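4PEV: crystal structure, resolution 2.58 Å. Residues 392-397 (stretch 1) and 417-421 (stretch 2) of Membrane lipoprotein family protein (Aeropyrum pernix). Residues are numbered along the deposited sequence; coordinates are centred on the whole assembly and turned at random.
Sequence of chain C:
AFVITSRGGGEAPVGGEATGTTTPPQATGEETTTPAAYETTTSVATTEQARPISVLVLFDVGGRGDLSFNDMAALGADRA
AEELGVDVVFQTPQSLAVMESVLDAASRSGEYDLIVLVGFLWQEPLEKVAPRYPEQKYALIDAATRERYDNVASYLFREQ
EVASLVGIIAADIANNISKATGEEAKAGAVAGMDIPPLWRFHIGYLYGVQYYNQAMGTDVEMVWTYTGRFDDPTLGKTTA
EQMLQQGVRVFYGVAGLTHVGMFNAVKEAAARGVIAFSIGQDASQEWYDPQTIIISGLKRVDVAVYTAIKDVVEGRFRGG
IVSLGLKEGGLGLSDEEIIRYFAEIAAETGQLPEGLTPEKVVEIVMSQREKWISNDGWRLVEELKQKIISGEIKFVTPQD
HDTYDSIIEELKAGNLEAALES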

ATOM      1  N   GLU C 392      17.051  -8.724  13.317  1.00 53.98           N
ATOM      2  CA  GLU C 392      18.127  -7.794  13.650  1.00 56.75           C
ATOM      3  C   GLU C 392      17.640  -6.339  13.561  1.00 56.68           C
ATOM      4  O   GLU C 392      18.217  -5.461  14.191  1.00 55.83           O
ATOM      5  N   ILE C 393      16.589  -6.096  12.772  1.00 58.89           N
ATOM      6  CA  ILE C 393      15.944  -4.776  12.667  1.00 57.66           C
ATOM      7  C   ILE C 393      14.423  -4.888  12.864  1.00 54.74           C
ATOM      8  O   ILE C 393      13.766  -5.788  12.312  1.00 51.83           O
ATOM      9  N   LYS C 394      13.885  -3.973  13.668  1.00 51.23           N
ATOM     10  CA  LYS C 394      12.450  -3.853  13.879  1.00 51.96           C
ATOM     11  C   LYS C 394      12.118  -2.376  14.087  1.00 48.19           C
ATOM     12  O   LYS C 394      12.725  -1.700  14.919  1.00 45.28           O
ATOM     13  N   PHE C 395      11.154  -1.888  13.316  1.00 44.58           N
ATOM     14  CA  PHE C 395      10.738  -0.498  13.397  1.00 44.90           C
ATOM     15  C   PHE C 395       9.817  -0.264  14.599  1.00 45.19           C
ATOM     16  O   PHE C 395       9.232  -1.200  15.131  1.00 44.37           O
ATOM     17  N   VAL C 396       9.688   0.993  15.012  1.00 47.58           N
ATOM     18  CA  VAL C 396       8.761   1.374  16.079  1.00 50.53           C
ATOM     19  C   VAL C 396       7.428   1.806  15.462  1.00 50.88           C
ATOM     20  O   VAL C 396       7.417   2.490  14.453  1.00 49.49           O
ATOM     21  N   THR C 397       6.316   1.410  16.078  1.00 52.51           N
ATOM     22  CA  THR C 397       4.989   1.853  15.650  1.00 53.49           C
ATOM     23  C   THR C 397       4.676   3.145  16.389  1.00 52.92           C
ATOM     24  O   THR C 397       4.379   3.098  17.576  1.00 56.71           O
ATOM     25  N   GLU C 417      18.513   5.549  13.571  1.00 49.50           N
ATOM     26  CA  GLU C 417      18.193   4.645  14.688  1.00 52.21           C
ATOM     27  C   GLU C 417      16.917   5.062  15.451  1.00 50.07           C
ATOM     28  O   GLU C 417      16.355   4.261  16.204  1.00 45.65           O
ATOM     29  N   ALA C 418      16.460   6.302  15.228  1.00 50.78           N
ATOM     30  CA  ALA C 418      15.202   6.815  15.808  1.00 50.89           C
ATOM     31  C   ALA C 418      13.982   5.995  15.411  1.00 53.58           C
ATOM     32  O   ALA C 418      13.046   5.874  16.193  1.00 58.98           O
ATOM     33  N   ALA C 419      13.997   5.444  14.198  1.00 54.36           N
ATOM     34  CA  ALA C 419      12.890   4.644  13.671  1.00 53.39           C
ATOM     35  C   ALA C 419      12.826   3.209  14.219  1.00 53.63           C
ATOM     36  O   ALA C 419      11.801   2.544  14.066  1.00 50.80           O
ATOM     37  N   LEU C 420      13.906   2.746  14.856  1.00 55.30           N
ATOM     38  CA  LEU C 420      14.027   1.360  15.318  1.00 55.66           C
ATOM     39  C   LEU C 420      14.000   1.256  16.841  1.00 57.43           C
ATOM     40  O   LEU C 420      13.810   2.246  17.543  1.00 59.01           O
ATOM     41  N   GLU C 421      14.217   0.048  17.345  1.00 62.75           N
ATOM     42  CA  GLU C 421      14.294  -0.204  18.779  1.00 66.28           C
ATOM     43  C   GLU C 421      15.732  -0.510  19.209  1.00 64.77           C
ATOM     44  O   GLU C 421      16.104  -0.311  20.370  1.00 60.47           O
TER

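Stretch 2 enters as the tail of a 3-10 segment, then leaves it as loop, with Leu420 beside Phe395; the contact grows from Glu417 to Leu420, which is covered most. Glu417 stays out of reach with its side chain, in an m, t rotamer; its part is internal, as its O accepts a hydrogen bond from Leu420 N at 3.2 Å. Ala418 points its CB away and gives little.

Ala419 is where the backbones lock. Its O accepts a hydrogen bond from Val396 N at 2.8 Å, lies 3.3 Å from CA of Phe395 in a CA-H...O contact, and takes a further hydrogen bond from water 1, whose oxygen is 3.0 Å away. The same water donates to Val396 O at 2.5 Å, so it links the two stretches. The small CB, directed sideways, rests 4.2 Å from CD2 of Phe395.

Leu420, bridged to Phe395 with their CA atoms 4.2 Å apart, starts its side chain away from stretch 1, yet the m, t rotamer brings its end back. CD2 lies over one face of the Phe395 ring, 4.1 Å from the centroid and 22° off the normal, and also meets CG2 of Ile393 at 3.9 Å. Phe395, chi1 m and chi2 89°, thus offers a buried aromatic face to a methyl. On the backbone, Leu420 CA sits 3.3 Å from Lys394 O, while Leu420 O is a tight 3.0 Å from CG2 of Val396, a t rotamer.

Glu421 closes the contact with a weak hydrogen bond from its N to Lys394 O at 3.3 Å. Its CA-to-CB bond points sideways, and the m, t side chain brings its end nearer: OE1 is 3.4 Å from CD of Lys394, whose amino end leads away. The rule: a single backbone bridge pairs Phe395 with Leu420, and one leucine methyl sits over one aromatic face.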

ATOM      1  CB  GLU C 392      19.339  -8.018  12.738  1.00 57.18           C
ATOM      2  CG  GLU C 392      20.599  -7.266  13.157  1.00 60.42           C
ATOM      3  CD  GLU C 392      21.527  -6.941  11.984  1.00 65.07           C
ATOM      4  OE1 GLU C 392      22.082  -5.805  11.952  1.00 64.78           O
ATOM      5  OE2 GLU C 392      21.700  -7.818  11.095  1.00 62.56           O
ATOM      6  CB  ILE C 393      16.276  -4.101  11.311  1.00 60.38           C
ATOM      7  CG1 ILE C 393      17.474  -3.161  11.471  1.00 64.95           C
ATOM      8  CG2 ILE C 393      15.100  -3.305  10.760  1.00 59.83           C
ATOM      9  CD1 ILE C 393      17.875  -2.447  10.192  1.00 67.91           C
ATOM     10  CB  LYS C 394      11.993  -4.695  15.080  1.00 55.62           C
ATOM     11  CG  LYS C 394      10.479  -4.909  15.194  1.00 59.99           C
ATOM     12  CD  LYS C 394      10.082  -5.459  16.571  1.00 63.52           C
ATOM     13  CE  LYS C 394       8.600  -5.790  16.683  1.00 63.14           C
ATOM     14  NZ  LYS C 394       8.209  -6.891  15.756  1.00 62.65           N
ATOM     15  CB  PHE C 395      10.019  -0.097  12.103  1.00 43.71           C
ATOM     16  CG  PHE C 395      10.891  -0.138  10.878  1.00 41.71           C
ATOM     17  CD1 PHE C 395      11.009  -1.302  10.132  1.00 40.88           C
ATOM     18  CD2 PHE C 395      11.575   0.997  10.456  1.00 40.06           C
ATOM     19  CE1 PHE C 395      11.801  -1.339   8.994  1.00 40.63           C
ATOM     20  CE2 PHE C 395      12.370   0.966   9.322  1.00 39.41           C
ATOM     21  CZ  PHE C 395      12.486  -0.205   8.589  1.00 39.60           C
ATOM     22  CB  VAL C 396       9.303   2.546  16.935  1.00 52.41           C
ATOM     23  CG1 VAL C 396       8.521   2.654  18.245  1.00 55.62           C
ATOM     24  CG2 VAL C 396      10.785   2.368  17.234  1.00 53.77           C
ATOM     25  CB  THR C 397       3.889   0.818  16.007  1.00 55.75           C
ATOM     26  OG1 THR C 397       4.462  -0.495  16.127  1.00 53.42           O
ATOM     27  CG2 THR C 397       2.760   0.823  14.944  1.00 56.15           C
ATOM     28  CB  GLU C 417      19.398   4.506  15.636  1.00 56.04           C
ATOM     29  CG  GLU C 417      20.595   3.767  15.025  1.00 58.13           C
ATOM     30  CD  GLU C 417      21.897   3.952  15.815  1.00 61.32           C
ATOM     31  OE1 GLU C 417      22.989   3.852  15.206  1.00 62.06           O
ATOM     32  OE2 GLU C 417      21.845   4.206  17.044  1.00 59.45           O
ATOM     33  CB  ALA C 418      14.984   8.275  15.420  1.00 49.43           C
ATOM     34  CB  ALA C 419      12.964   4.610  12.150  1.00 53.75           C
ATOM     35  CB  LEU C 420      15.340   0.778  14.797  1.00 57.14           C
ATOM     36  CG  LEU C 420      15.620   0.984  13.307  1.00 59.62           C
ATOM     37  CD1 LEU C 420      17.057   0.640  12.940  1.00 59.11           C
ATOM     38  CD2 LEU C 420      14.648   0.146  12.497  1.00 61.96           C
ATOM     39  CB  GLU C 421      13.387  -1.380  19.131  1.00 70.86           C
ATOM     40  CG  GLU C 421      11.915  -1.170  18.780  1.00 74.34           C
ATOM     41  CD  GLU C 421      11.119  -2.471  18.753  1.00 79.89           C
ATOM     42  OE1 GLU C 421      11.738  -3.553  18.821  1.00 81.89           O
ATOM     43  OE2 GLU C 421       9.869  -2.426  18.658  1.00 80.77           O
TER
HETATM   44  O   HOH W   1       9.144   3.056  12.733  1.00 52.03           O